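Local coordinates for erythromycin C-12 hydroxylase (Saccharopolyspora erythraea, PDB 2JJN), which hydroxylates erythromycin D at C-12 to give erythromycin C, as a heme-dependent cytochrome P450 monooxygenase of erythromycin biosynthesis, at residues His159-Gly163 and Pro192-Tyr196; Leu169-Asp175 and Phe389-Val393; Ile253-Glu259 and Val281-Arg285; Ile274-Val278 and Asn363-Glu368. The protein carries 2 engineered substitutions. All blocks are in the same frame, centred on the assembly; numbering follows the deposited sequence.

Contact 1 (His159-Gly163 and Pro192-Tyr196)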
loop_
_atom_site.group_PDB
_atom_site.type_symbol
_atom_site.label_atom_id
_atom_site.label_comp_id
_atom_site.label_asym_id
_atom_site.label_seq_id
_atom_site.Cartn_x
_atom_site.Cartn_y
_atom_site.Cartn_z
ATOM N N HIS A 159 -7.476 -8.774 -18.863
ATOM C CA HIS A 159 -6.712 -8.449 -20.075
ATOM C C HIS A 159 -7.517 -7.468 -20.926
ATOM O O HIS A 159 -8.098 -7.821 -21.970
ATOM C CB HIS A 159 -6.343 -9.713 -20.863
ATOM N N GLU A 160 -7.557 -6.225 -20.443
ATOM C CA GLU A 160 -8.431 -5.209 -21.003
ATOM C C GLU A 160 -7.836 -3.808 -20.882
ATOM O O GLU A 160 -6.676 -3.628 -20.479
ATOM C CB GLU A 160 -9.826 -5.273 -20.339
ATOM N N GLN A 161 -8.678 -2.833 -21.208
ATOM C CA GLN A 161 -8.297 -1.459 -21.474
ATOM C C GLN A 161 -7.938 -0.589 -20.287
ATOM O O GLN A 161 -7.598 0.587 -20.477
ATOM C CB GLN A 161 -9.453 -0.788 -22.198
ATOM C CG GLN A 161 -10.575 -0.272 -21.300
ATOM C CD GLN A 161 -10.320 1.143 -20.773
ATOM O OE1 GLN A 161 -10.387 1.389 -19.571
ATOM N NE2 GLN A 161 -10.025 2.068 -21.666
ATOM N N PHE A 162 -8.027 -1.135 -19.076
ATOM C CA PHE A 162 -8.005 -0.298 -17.873
ATOM C C PHE A 162 -6.608 0.209 -17.502
ATOM O O PHE A 162 -6.471 1.252 -16.852
ATOM C CB PHE A 162 -8.749 -0.989 -16.724
ATOM C CG PHE A 162 -10.040 -1.625 -17.162
ATOM C CD1 PHE A 162 -11.063 -0.846 -17.706
ATOM C CD2 PHE A 162 -10.220 -3.003 -17.079
ATOM C CE1 PHE A 162 -12.251 -1.430 -18.147
ATOM C CE2 PHE A 162 -11.407 -3.594 -17.511
ATOM C CZ PHE A 162 -12.420 -2.805 -18.048
ATOM N N GLY A 163 -5.579 -0.506 -17.950
ATOM C CA GLY A 163 -4.212 -0.029 -17.801
ATOM C C GLY A 163 -3.512 -0.504 -16.555
ATOM O O GLY A 163 -3.810 -1.581 -16.028
ATOM N N PRO A 192 -12.757 4.416 -16.001
ATOM C CA PRO A 192 -13.125 3.229 -16.763
ATOM C C PRO A 192 -13.135 1.940 -15.915
ATOM O O PRO A 192 -13.957 1.046 -16.181
ATOM C CB PRO A 192 -12.057 3.165 -17.868
ATOM C CG PRO A 192 -11.594 4.565 -17.978
ATOM C CD PRO A 192 -11.539 5.054 -16.573
ATOM N N LEU A 193 -12.270 1.875 -14.903
ATOM C CA LEU A 193 -12.190 0.660 -14.102
ATOM C C LEU A 193 -13.429 0.658 -13.219
ATOM O O LEU A 193 -14.089 -0.377 -13.061
ATOM C CB LEU A 193 -10.946 0.682 -13.223
ATOM C CG LEU A 193 -10.840 -0.468 -12.216
ATOM C CD1 LEU A 193 -11.050 -1.887 -12.823
ATOM C CD2 LEU A 193 -9.490 -0.335 -11.450
ATOM N N THR A 194 -13.748 1.812 -12.659
ATOM C CA THR A 194 -14.928 1.926 -11.801
ATOM C C THR A 194 -16.209 1.617 -12.578
ATOM O O THR A 194 -17.111 0.925 -12.072
ATOM C CB THR A 194 -14.972 3.299 -11.091
ATOM O OG1 THR A 194 -13.815 3.405 -10.248
ATOM C CG2 THR A 194 -16.237 3.435 -10.248
ATOM N N ALA A 195 -16.314 2.107 -13.810
ATOM C CA ALA A 195 -17.509 1.787 -14.639
ATOM C C ALA A 195 -17.629 0.289 -14.893
ATOM O O ALA A 195 -18.713 -0.274 -14.865
ATOM C CB ALA A 195 -17.435 2.538 -15.960
ATOM N N TYR A 196 -16.504 -0.357 -15.210
ATOM C CA TYR A 196 -16.482 -1.810 -15.395
ATOM C C TYR A 196 -16.958 -2.508 -14.112
ATOM O O TYR A 196 -17.810 -3.400 -14.167
ATOM C CB TYR A 196 -15.059 -2.259 -15.718
ATOM C CG TYR A 196 -14.901 -3.737 -15.774
ATOM C CD1 TYR A 196 -15.328 -4.462 -16.882
ATOM C CD2 TYR A 196 -14.315 -4.419 -14.709
ATOM C CE1 TYR A 196 -15.180 -5.863 -16.919
ATOM C CE2 TYR A 196 -14.150 -5.805 -14.740
ATOM C CZ TYR A 196 -14.584 -6.515 -15.841
ATOM O OH TYR A 196 -14.425 -7.908 -15.854
#

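Contact 2 (Leu169-Asp175 and Phe389-Val393)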
loop_
_atom_site.group_PDB
_atom_site.type_symbol
_atom_site.label_atom_id
_atom_site.label_comp_id
_atom_site.label_asym_id
_atom_site.label_seq_id
_atom_site.Cartn_x
_atom_site.Cartn_y
_atom_site.Cartn_z
ATOM N N LEU A 169 1.527 5.989 -11.751
ATOM C CA LEU A 169 2.401 6.475 -10.689
ATOM C C LEU A 169 3.648 7.105 -11.269
ATOM O O LEU A 169 4.269 7.958 -10.634
ATOM C CB LEU A 169 2.790 5.324 -9.727
ATOM C CG LEU A 169 1.696 4.656 -8.889
ATOM C CD1 LEU A 169 2.282 3.697 -7.848
ATOM C CD2 LEU A 169 0.799 5.683 -8.193
ATOM N N VAL A 170 4.014 6.701 -12.488
ATOM C CA VAL A 170 5.178 7.274 -13.151
ATOM C C VAL A 170 4.803 8.478 -14.017
ATOM O O VAL A 170 5.528 9.491 -14.050
ATOM C CB VAL A 170 5.959 6.212 -13.980
ATOM C CG1 VAL A 170 7.049 6.875 -14.816
ATOM C CG2 VAL A 170 6.572 5.155 -13.038
ATOM N N ASP A 171 3.673 8.367 -14.711
ATOM C CA ASP A 171 3.307 9.350 -15.747
ATOM C C ASP A 171 2.515 10.565 -15.266
ATOM O O ASP A 171 2.636 11.666 -15.850
ATOM C CB ASP A 171 2.565 8.651 -16.881
ATOM C CG ASP A 171 3.498 7.844 -17.742
ATOM O OD1 ASP A 171 3.179 6.679 -18.041
ATOM O OD2 ASP A 171 4.573 8.385 -18.095
ATOM N N ILE A 172 1.711 10.385 -14.224
ATOM C CA ILE A 172 0.963 11.504 -13.676
ATOM C C ILE A 172 1.807 12.182 -12.615
ATOM O O ILE A 172 2.047 11.618 -11.565
ATOM C CB ILE A 172 -0.412 11.075 -13.073
ATOM C CG1 ILE A 172 -1.255 10.312 -14.112
ATOM C CG2 ILE A 172 -1.157 12.310 -12.547
ATOM C CD1 ILE A 172 -2.554 9.740 -13.594
ATOM N N GLN A 173 2.213 13.404 -12.899
ATOM C CA GLN A 173 3.034 14.214 -12.006
ATOM C C GLN A 173 2.266 14.607 -10.753
ATOM O O GLN A 173 1.201 15.212 -10.834
ATOM C CB GLN A 173 3.488 15.462 -12.788
ATOM C CG GLN A 173 4.697 16.208 -12.151
ATOM C CD GLN A 173 6.027 15.415 -12.084
ATOM O OE1 GLN A 173 6.127 14.249 -12.496
ATOM N NE2 GLN A 173 7.058 16.068 -11.543
ATOM N N MET A 174 2.787 14.285 -9.574
ATOM C CA MET A 174 2.010 14.529 -8.372
ATOM C C MET A 174 2.652 15.444 -7.321
ATOM O O MET A 174 2.365 15.302 -6.119
ATOM C CB MET A 174 1.502 13.207 -7.778
ATOM C CG MET A 174 0.935 12.236 -8.822
ATOM S SD MET A 174 0.297 10.711 -8.133
ATOM C CE MET A 174 -0.066 9.739 -9.588
ATOM N N ASP A 175 3.453 16.408 -7.793
ATOM C CA ASP A 175 4.189 17.380 -6.936
ATOM C C ASP A 175 3.325 18.151 -5.932
ATOM O O ASP A 175 3.702 18.325 -4.742
ATOM C CB ASP A 175 4.862 18.450 -7.817
ATOM C CG ASP A 175 5.427 17.897 -9.117
ATOM O OD1 ASP A 175 5.944 16.761 -9.113
ATOM O OD2 ASP A 175 5.359 18.615 -10.145
ATOM N N PHE A 389 10.317 3.970 -8.219
ATOM C CA PHE A 389 9.241 4.962 -8.295
ATOM C C PHE A 389 9.774 6.295 -7.747
ATOM O O PHE A 389 10.534 6.344 -6.755
ATOM C CB PHE A 389 8.021 4.504 -7.492
ATOM C CG PHE A 389 7.294 3.360 -8.120
ATOM C CD1 PHE A 389 6.456 3.558 -9.207
ATOM C CD2 PHE A 389 7.471 2.063 -7.670
ATOM C CE1 PHE A 389 5.803 2.499 -9.788
ATOM C CE2 PHE A 389 6.802 0.974 -8.260
ATOM C CZ PHE A 389 5.984 1.213 -9.370
ATOM N N GLU A 390 9.431 7.391 -8.410
ATOM C CA GLU A 390 9.892 8.679 -7.944
ATOM C C GLU A 390 8.871 9.363 -7.055
ATOM O O GLU A 390 9.189 10.319 -6.346
ATOM C CB GLU A 390 10.160 9.602 -9.127
ATOM C CG GLU A 390 10.959 8.946 -10.238
ATOM C CD GLU A 390 12.007 9.855 -10.840
ATOM O OE1 GLU A 390 11.769 11.082 -10.943
ATOM O OE2 GLU A 390 13.075 9.329 -11.208
ATOM N N GLN A 391 7.638 8.881 -7.096
ATOM C CA GLN A 391 6.596 9.463 -6.263
ATOM C C GLN A 391 5.664 8.434 -5.677
ATOM O O GLN A 391 5.521 7.296 -6.188
ATOM C CB GLN A 391 5.817 10.538 -7.029
ATOM C CG GLN A 391 5.916 10.386 -8.523
ATOM C CD GLN A 391 4.955 11.277 -9.281
ATOM O OE1 GLN A 391 4.993 12.516 -9.172
ATOM N NE2 GLN A 391 4.076 10.645 -10.052
ATOM N N ILE A 392 5.010 8.878 -4.603
ATOM C CA ILE A 392 3.881 8.184 -3.995
ATOM C C ILE A 392 4.289 6.935 -3.198
ATOM O O ILE A 392 4.077 6.905 -1.969
ATOM C CB ILE A 392 2.765 7.849 -5.010
ATOM C CG1 ILE A 392 2.288 9.139 -5.717
ATOM C CG2 ILE A 392 1.613 7.098 -4.322
ATOM C CD1 ILE A 392 1.962 10.288 -4.822
ATOM N N VAL A 393 4.858 5.941 -3.881
ATOM C CA VAL A 393 5.252 4.688 -3.231
ATOM C C VAL A 393 6.756 4.604 -3.075
ATOM O O VAL A 393 7.534 5.288 -3.779
ATOM C CB VAL A 393 4.702 3.446 -3.963
ATOM C CG1 VAL A 393 3.184 3.466 -4.042
ATOM C CG2 VAL A 393 5.309 3.325 -5.365
HETATM O O HOH W 1 6.743 7.271 -9.592
#

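Contact 3 (Ile253-Glu259 and Val281-Arg285)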
loop_
_atom_site.group_PDB
_atom_site.type_symbol
_atom_site.label_atom_id
_atom_site.label_comp_id
_atom_site.label_asym_id
_atom_site.label_seq_id
_atom_site.Cartn_x
_atom_site.Cartn_y
_atom_site.Cartn_z
ATOM N N ILE A 253 10.731 -6.669 0.101
ATOM C CA ILE A 253 11.169 -7.783 0.958
ATOM C C ILE A 253 12.374 -8.415 0.297
ATOM O O ILE A 253 13.389 -8.626 0.960
ATOM C CB ILE A 253 10.013 -8.827 1.060
ATOM C CG1 ILE A 253 8.949 -8.307 2.041
ATOM C CG2 ILE A 253 10.557 -10.166 1.516
ATOM C CD1 ILE A 253 7.660 -9.129 2.027
ATOM N N VAL A 254 12.302 -8.704 -1.003
ATOM C CA VAL A 254 13.474 -9.343 -1.608
ATOM C C VAL A 254 14.693 -8.426 -1.641
ATOM O O VAL A 254 15.853 -8.861 -1.354
ATOM C CB VAL A 254 13.126 -9.838 -3.036
ATOM C CG1 VAL A 254 14.414 -10.365 -3.720
ATOM C CG2 VAL A 254 12.053 -10.924 -2.891
ATOM N N ARG A 255 14.472 -7.135 -1.917
ATOM C CA ARG A 255 15.586 -6.173 -1.868
ATOM C C ARG A 255 16.251 -6.086 -0.489
ATOM O O ARG A 255 17.502 -6.062 -0.370
ATOM C CB ARG A 255 15.102 -4.771 -2.263
ATOM C CG ARG A 255 14.954 -4.499 -3.693
ATOM C CD ARG A 255 15.197 -2.940 -3.834
ATOM N NE ARG A 255 14.030 -2.245 -3.293
ATOM C CZ ARG A 255 13.991 -1.000 -2.801
ATOM N NH1 ARG A 255 15.097 -0.259 -2.624
ATOM N NH2 ARG A 255 12.797 -0.518 -2.435
ATOM N N THR A 256 15.399 -6.116 0.546
ATOM C CA THR A 256 15.935 -5.965 1.912
ATOM C C THR A 256 16.681 -7.233 2.366
ATOM O O THR A 256 17.765 -7.153 2.971
ATOM C CB THR A 256 14.837 -5.586 2.853
ATOM O OG1 THR A 256 14.172 -4.403 2.370
ATOM C CG2 THR A 256 15.418 -5.251 4.226
ATOM N N LEU A 257 16.096 -8.400 2.079
ATOM C CA LEU A 257 16.818 -9.629 2.363
ATOM C C LEU A 257 18.120 -9.729 1.582
ATOM O O LEU A 257 19.103 -10.261 2.113
ATOM C CB LEU A 257 15.940 -10.850 2.081
ATOM C CG LEU A 257 14.721 -10.973 2.955
ATOM C CD1 LEU A 257 13.824 -12.163 2.477
ATOM C CD2 LEU A 257 15.180 -11.238 4.415
ATOM N N ASP A 258 18.152 -9.214 0.342
ATOM C CA ASP A 258 19.389 -9.295 -0.434
ATOM C C ASP A 258 20.484 -8.438 0.254
ATOM O O ASP A 258 21.677 -8.723 0.095
ATOM C CB ASP A 258 19.064 -8.743 -1.823
ATOM C CG ASP A 258 20.180 -8.972 -2.859
ATOM O OD1 ASP A 258 20.913 -9.989 -2.746
ATOM O OD2 ASP A 258 20.256 -8.120 -3.772
ATOM N N GLU A 259 20.076 -7.415 1.007
ATOM C CA GLU A 259 21.011 -6.556 1.760
ATOM C C GLU A 259 21.433 -7.202 3.059
ATOM O O GLU A 259 22.476 -6.852 3.622
ATOM C CB GLU A 259 20.378 -5.180 2.038
ATOM C CG GLU A 259 20.190 -4.360 0.752
ATOM C CD GLU A 259 19.285 -3.148 0.982
ATOM O OE1 GLU A 259 18.732 -3.040 2.074
ATOM O OE2 GLU A 259 19.106 -2.348 0.048
ATOM N N VAL A 281 10.197 -5.592 7.270
ATOM C CA VAL A 281 10.297 -4.878 5.972
ATOM C C VAL A 281 9.208 -3.828 5.859
ATOM O O VAL A 281 9.459 -2.718 5.384
ATOM C CB VAL A 281 10.265 -5.855 4.778
ATOM C CG1 VAL A 281 10.279 -5.008 3.445
ATOM C CG2 VAL A 281 11.458 -6.826 4.840
ATOM N N LEU A 282 8.001 -4.132 6.333
ATOM C CA LEU A 282 6.963 -3.103 6.350
ATOM C C LEU A 282 7.410 -1.881 7.148
ATOM O O LEU A 282 7.158 -0.768 6.737
ATOM C CB LEU A 282 5.688 -3.647 6.995
ATOM C CG LEU A 282 4.752 -4.368 6.029
ATOM C CD1 LEU A 282 3.768 -5.236 6.830
ATOM C CD2 LEU A 282 3.953 -3.369 5.107
ATOM N N ARG A 283 8.082 -2.102 8.287
ATOM C CA ARG A 283 8.572 -0.935 9.070
ATOM C C ARG A 283 9.680 -0.210 8.290
ATOM O O ARG A 283 9.719 1.043 8.182
ATOM C CB ARG A 283 9.084 -1.361 10.442
ATOM C CG ARG A 283 9.501 -0.167 11.294
ATOM C CD ARG A 283 10.278 -0.665 12.536
ATOM N NE ARG A 283 11.597 -1.241 12.174
ATOM C CZ ARG A 283 12.686 -0.495 11.958
ATOM N NH1 ARG A 283 12.607 0.850 12.057
ATOM N NH2 ARG A 283 13.853 -1.056 11.614
ATOM N N TYR A 284 10.618 -1.002 7.755
ATOM C CA TYR A 284 11.817 -0.474 7.181
ATOM C C TYR A 284 11.585 0.266 5.843
ATOM O O TYR A 284 12.188 1.329 5.612
ATOM C CB TYR A 284 12.785 -1.677 7.038
ATOM C CG TYR A 284 14.224 -1.352 6.768
ATOM C CD1 TYR A 284 15.021 -0.825 7.773
ATOM C CD2 TYR A 284 14.775 -1.657 5.538
ATOM C CE1 TYR A 284 16.389 -0.584 7.507
ATOM C CE2 TYR A 284 16.124 -1.430 5.275
ATOM C CZ TYR A 284 16.893 -0.907 6.236
ATOM O OH TYR A 284 18.232 -0.691 5.882
ATOM N N ARG A 285 10.744 -0.325 5.001
ATOM C CA ARG A 285 10.484 0.195 3.653
ATOM C C ARG A 285 8.959 0.131 3.401
ATOM O O ARG A 285 8.478 -0.652 2.596
ATOM C CB ARG A 285 11.269 -0.613 2.627
ATOM C CG ARG A 285 12.732 -0.182 2.520
ATOM C CD ARG A 285 13.458 -1.041 1.525
ATOM N NE ARG A 285 14.751 -0.398 1.196
ATOM C CZ ARG A 285 15.916 -1.041 1.111
ATOM N NH1 ARG A 285 16.033 -2.354 1.322
ATOM N NH2 ARG A 285 17.009 -0.328 0.785
HETATM O O HOH W 2 18.842 -0.505 3.381
#

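Contact 4 (Ile274-Val278 and Asn363-Glu368)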
loop_
_atom_site.group_PDB
_atom_site.type_symbol
_atom_site.label_atom_id
_atom_site.label_comp_id
_atom_site.label_asym_id
_atom_site.label_seq_id
_atom_site.Cartn_x
_atom_site.Cartn_y
_atom_site.Cartn_z
ATOM N N ILE A 274 9.197 -16.073 9.005
ATOM C CA ILE A 274 8.781 -15.215 7.904
ATOM C C ILE A 274 7.823 -14.054 8.269
ATOM O O ILE A 274 8.043 -12.916 7.829
ATOM C CB ILE A 274 8.310 -16.070 6.735
ATOM C CG1 ILE A 274 9.534 -16.768 6.135
ATOM C CG2 ILE A 274 7.490 -15.300 5.707
ATOM C CD1 ILE A 274 9.211 -17.826 5.068
ATOM N N PRO A 275 6.754 -14.320 9.051
ATOM C CA PRO A 275 5.919 -13.183 9.450
ATOM C C PRO A 275 6.714 -12.010 10.035
ATOM O O PRO A 275 6.378 -10.830 9.739
ATOM C CB PRO A 275 4.950 -13.818 10.471
ATOM C CG PRO A 275 4.817 -15.216 9.921
ATOM C CD PRO A 275 6.213 -15.603 9.562
ATOM N N ALA A 276 7.697 -12.297 10.890
ATOM C CA ALA A 276 8.477 -11.191 11.511
ATOM C C ALA A 276 9.339 -10.466 10.485
ATOM O O ALA A 276 9.591 -9.233 10.607
ATOM C CB ALA A 276 9.363 -11.772 12.600
ATOM N N ILE A 277 9.795 -11.200 9.466
ATOM C CA ILE A 277 10.543 -10.567 8.372
ATOM C C ILE A 277 9.604 -9.631 7.624
ATOM O O ILE A 277 9.961 -8.471 7.320
ATOM C CB ILE A 277 11.102 -11.611 7.396
ATOM C CG1 ILE A 277 12.321 -12.282 8.029
ATOM C CG2 ILE A 277 11.474 -10.976 6.036
ATOM C CD1 ILE A 277 12.809 -13.535 7.242
ATOM N N VAL A 278 8.377 -10.082 7.367
ATOM C CA VAL A 278 7.400 -9.245 6.638
ATOM C C VAL A 278 7.102 -7.965 7.455
ATOM O O VAL A 278 7.095 -6.892 6.916
ATOM C CB VAL A 278 6.126 -10.040 6.323
ATOM C CG1 VAL A 278 5.069 -9.108 5.724
ATOM C CG2 VAL A 278 6.444 -11.114 5.334
ATOM N N ASN A 363 2.125 -11.941 1.285
ATOM C CA ASN A 363 3.584 -11.779 1.296
ATOM C C ASN A 363 4.260 -12.914 2.086
ATOM O O ASN A 363 5.393 -13.328 1.742
ATOM C CB ASN A 363 3.945 -10.378 1.820
ATOM C CG ASN A 363 3.773 -9.370 0.758
ATOM O OD1 ASN A 363 4.688 -9.183 -0.050
ATOM N ND2 ASN A 363 2.598 -8.760 0.697
ATOM N N ARG A 364 3.589 -13.483 3.096
ATOM C CA ARG A 364 4.119 -14.661 3.774
ATOM C C ARG A 364 4.243 -15.790 2.759
ATOM O O ARG A 364 5.295 -16.443 2.641
ATOM C CB ARG A 364 3.178 -15.106 4.905
ATOM C CG ARG A 364 3.652 -16.437 5.500
ATOM C CD ARG A 364 2.846 -16.806 6.764
ATOM N NE ARG A 364 1.437 -17.140 6.532
ATOM C CZ ARG A 364 0.971 -18.353 6.197
ATOM N NH1 ARG A 364 1.801 -19.363 5.904
ATOM N NH2 ARG A 364 -0.355 -18.571 6.182
ATOM N N VAL A 365 3.139 -16.053 2.075
ATOM C CA VAL A 365 3.126 -17.180 1.146
ATOM C C VAL A 365 4.145 -16.962 0.036
ATOM O O VAL A 365 4.905 -17.861 -0.313
ATOM C CB VAL A 365 1.712 -17.420 0.580
ATOM C CG1 VAL A 365 1.763 -18.492 -0.506
ATOM C CG2 VAL A 365 0.762 -17.867 1.688
ATOM N N ALA A 366 4.201 -15.746 -0.489
ATOM C CA ALA A 366 5.168 -15.488 -1.551
ATOM C C ALA A 366 6.609 -15.724 -1.074
ATOM O O ALA A 366 7.429 -16.351 -1.812
ATOM C CB ALA A 366 5.014 -14.058 -2.067
ATOM N N LEU A 367 6.958 -15.221 0.110
ATOM C CA LEU A 367 8.318 -15.449 0.572
ATOM C C LEU A 367 8.587 -16.947 0.877
ATOM O O LEU A 367 9.676 -17.473 0.523
ATOM C CB LEU A 367 8.625 -14.575 1.779
ATOM C CG LEU A 367 10.065 -14.668 2.318
ATOM C CD1 LEU A 367 11.038 -14.345 1.200
ATOM C CD2 LEU A 367 10.249 -13.656 3.471
ATOM N N GLU A 368 7.585 -17.614 1.447
ATOM C CA GLU A 368 7.715 -19.058 1.641
ATOM C C GLU A 368 8.050 -19.769 0.349
ATOM O O GLU A 368 8.899 -20.674 0.323
ATOM C CB GLU A 368 6.429 -19.633 2.215
ATOM C CG GLU A 368 6.208 -19.252 3.701
ATOM C CD GLU A 368 4.826 -19.708 4.190
ATOM O OE1 GLU A 368 3.969 -20.108 3.360
ATOM O OE2 GLU A 368 4.563 -19.632 5.418
#

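Contact 1 (His159-Gly163 and Pro192-Tyr196)
Phe162 reaches out of the irregular loop 159-163 and lays its ring on one turn of the helix that passes through Pro192-Tyr196. Its CA-to-CB bond heads for that helix, and chi1 in the m well (-43°) carries the ring along the turn, past Pro192 and Leu193 to Tyr196. CD1 of Phe162 lies 4.1 Å from CB of Pro192 and 4.1 Å from CA of Leu193, while CZ of Phe162 comes to 3.5 Å from CG of Tyr196. The tyrosine, with a t chi1, offers a face of its ring, but the two planes meet at an oblique 43° with centroids 4.9 Å apart. Gln161, with chi1 and chi2 both p, brings OE1 to 3.0 Å from Pro192 CB. Leu193 also packs on Leu239 and Leu240 of helix 228-259. With 217 Å² buried and no polar bond between the segments, the loop ahead of helix 165-171 is held to helix 180-206 chiefly by van der Waals contact at the surface.

Contact 2 (Leu169-Asp175 and Phe389-Val393)
Leu169, in the last turn of helix 165-171, points at the loop 389-393 and meets three of its side chains: CB lies 4.1 Å from Phe389 CD1, CD2 lies 4.2 Å from Ile392 CG2, and CD1 lies 3.9 Å from Val393 CG1. Its carbonyl O accepts from Gln391 NE2 (2.8 Å) and from water 1 (2.8 Å), which in turn accepts from Gln391 N (3.1 Å). Val170 adds CG2 at 4.2 Å from Phe389 CD1. At Ile172 the chain leaves helical angles, and Ile172 O takes the second bond from Gln391 NE2 at 2.7 Å, while its side chain packs on helix 180-206. Met174 N then donates to Gln391 OE1 (2.9 Å), so a single carboxamide satisfies three backbone groups where the helix ends; Met174 SD rests 3.5 Å from Ile392 CG1. Across the interface, Ile392 (phi 74°, psi -63°) is the centre of a classic gamma turn closed by Val393 N to Gln391 O at 2.8 Å. Here the start of the F-G loop meets the turn before strand 400-402, and the Ile392 side chain lies about 6 Å from that of substrate-binding Gln292, consistent with the edge of the P450 substrate pocket.

Contact 3 (Ile253-Glu259 and Val281-Arg285)
Two signature helices of the P450 fold meet here: the C-terminal end of the long central helix 228-259 and the end of the K helix, whose Glu280-Arg283 salt bridge is the ExxR motif of the family. Arg285, the first residue to leave helical angles after helix 274-284, supplies nearly all the polar bonding. Its NH1 donates to Thr256 OG1 (3.0 Å) and to Glu259 OE1 (2.9 Å), and NH2 donates to Glu259 OE2 (3.0 Å), giving a two-pronged salt bridge; NE is taken by a second carboxylate, that of Glu27. Thr256 OG1, besides accepting from the arginine, is bonded to Asn252 O one turn earlier. Asn252 also serves Arg255 NH2 through OD1 and Arg285 O through ND2, tying the end of one helix to the other. Arg255 NH1 lies 3.8 Å from Arg285 NE, over a face of the Arg285 guanidinium, a proximity of like charges eased by the two acidic partners of Arg285. Beneath this polar layer, Ile253 CG1 packs 3.8 Å from Val281 CG1, and Thr256 CG2 lies 3.9 Å from Tyr284 CD2. Leu282, on the far side, touches the heme. At the outer edge, water 2 bridges the helices, donating to Glu259 OE1 at 2.9 Å and standing 2.6 Å from Tyr284 OH.

Contact 4 (Ile274-Val278 and Asn363-Glu368)
The helical segments 274-278 and 363-368 cross steeply, their N-to-C directions 116° apart and their axes approaching to 9.5 Å, with Pro275 and Arg364 the nearest CA pair at 6.1 Å. Pro275 sits in the first turn of its helix, where its missing amide hydrogen costs no backbone bond. Ile274 lies at the centre: CG2 lies 3.9 Å from Arg364 CA and 3.9 Å from Leu367 CD2, while its extended m,t rotamer sends CD1 to 3.6 Å from Glu368 CG. Leu367, in the t,p rotamer, also brings CD2 to 3.9 Å from Ile277 CG2, so that it nestles between two isoleucines one turn apart. The helices are the K and L helices of the P450 fold; the latter (356-374) follows the axial ligand Cys353 and runs beneath the heme, and the Asn363 side chain lies about 5 Å from the cofactor at nearest atoms. Toward that end Val278 takes over, with CG1 4.3 Å from Asn363 CB and CG2 4.3 Å from Arg364 N. Asn363 ND2 is bonded to Ala359 O within its own helix. At the exposed rim, Pro275 CG touches Arg364 CD at 4.0 Å. The charged ends turn to each other and away from the apolar interface: Arg364 NH1 bridges to Glu368 OE2 at 2.8 Å, Arg364 NH2 pairs with Glu115, and Glu368 OE1 pairs with Arg119, both on helix 115-127.

Overall arrangement
Contacts 1 and 2 cross along the chain and lie around two successive helices, 165-171 and 180-206, with centres 21 Å apart; contact 2 joins the first of these to the loop before strand 400-402, near the substrate site. Contacts 3 and 4 also cross but sit together, centres 11 Å apart, because both use helix 274-284; they touch through Ile253, which meets Asn363 and Val278, and through Leu257 and Leu367. Both are nested in the long loop that contact 2 closes. Contact 1 stands about 32 Å from contact 3, centre to centre, across the chain's centre. The F and G helices with the loops packed on them and the helix core beside the heme are thus distinct parts.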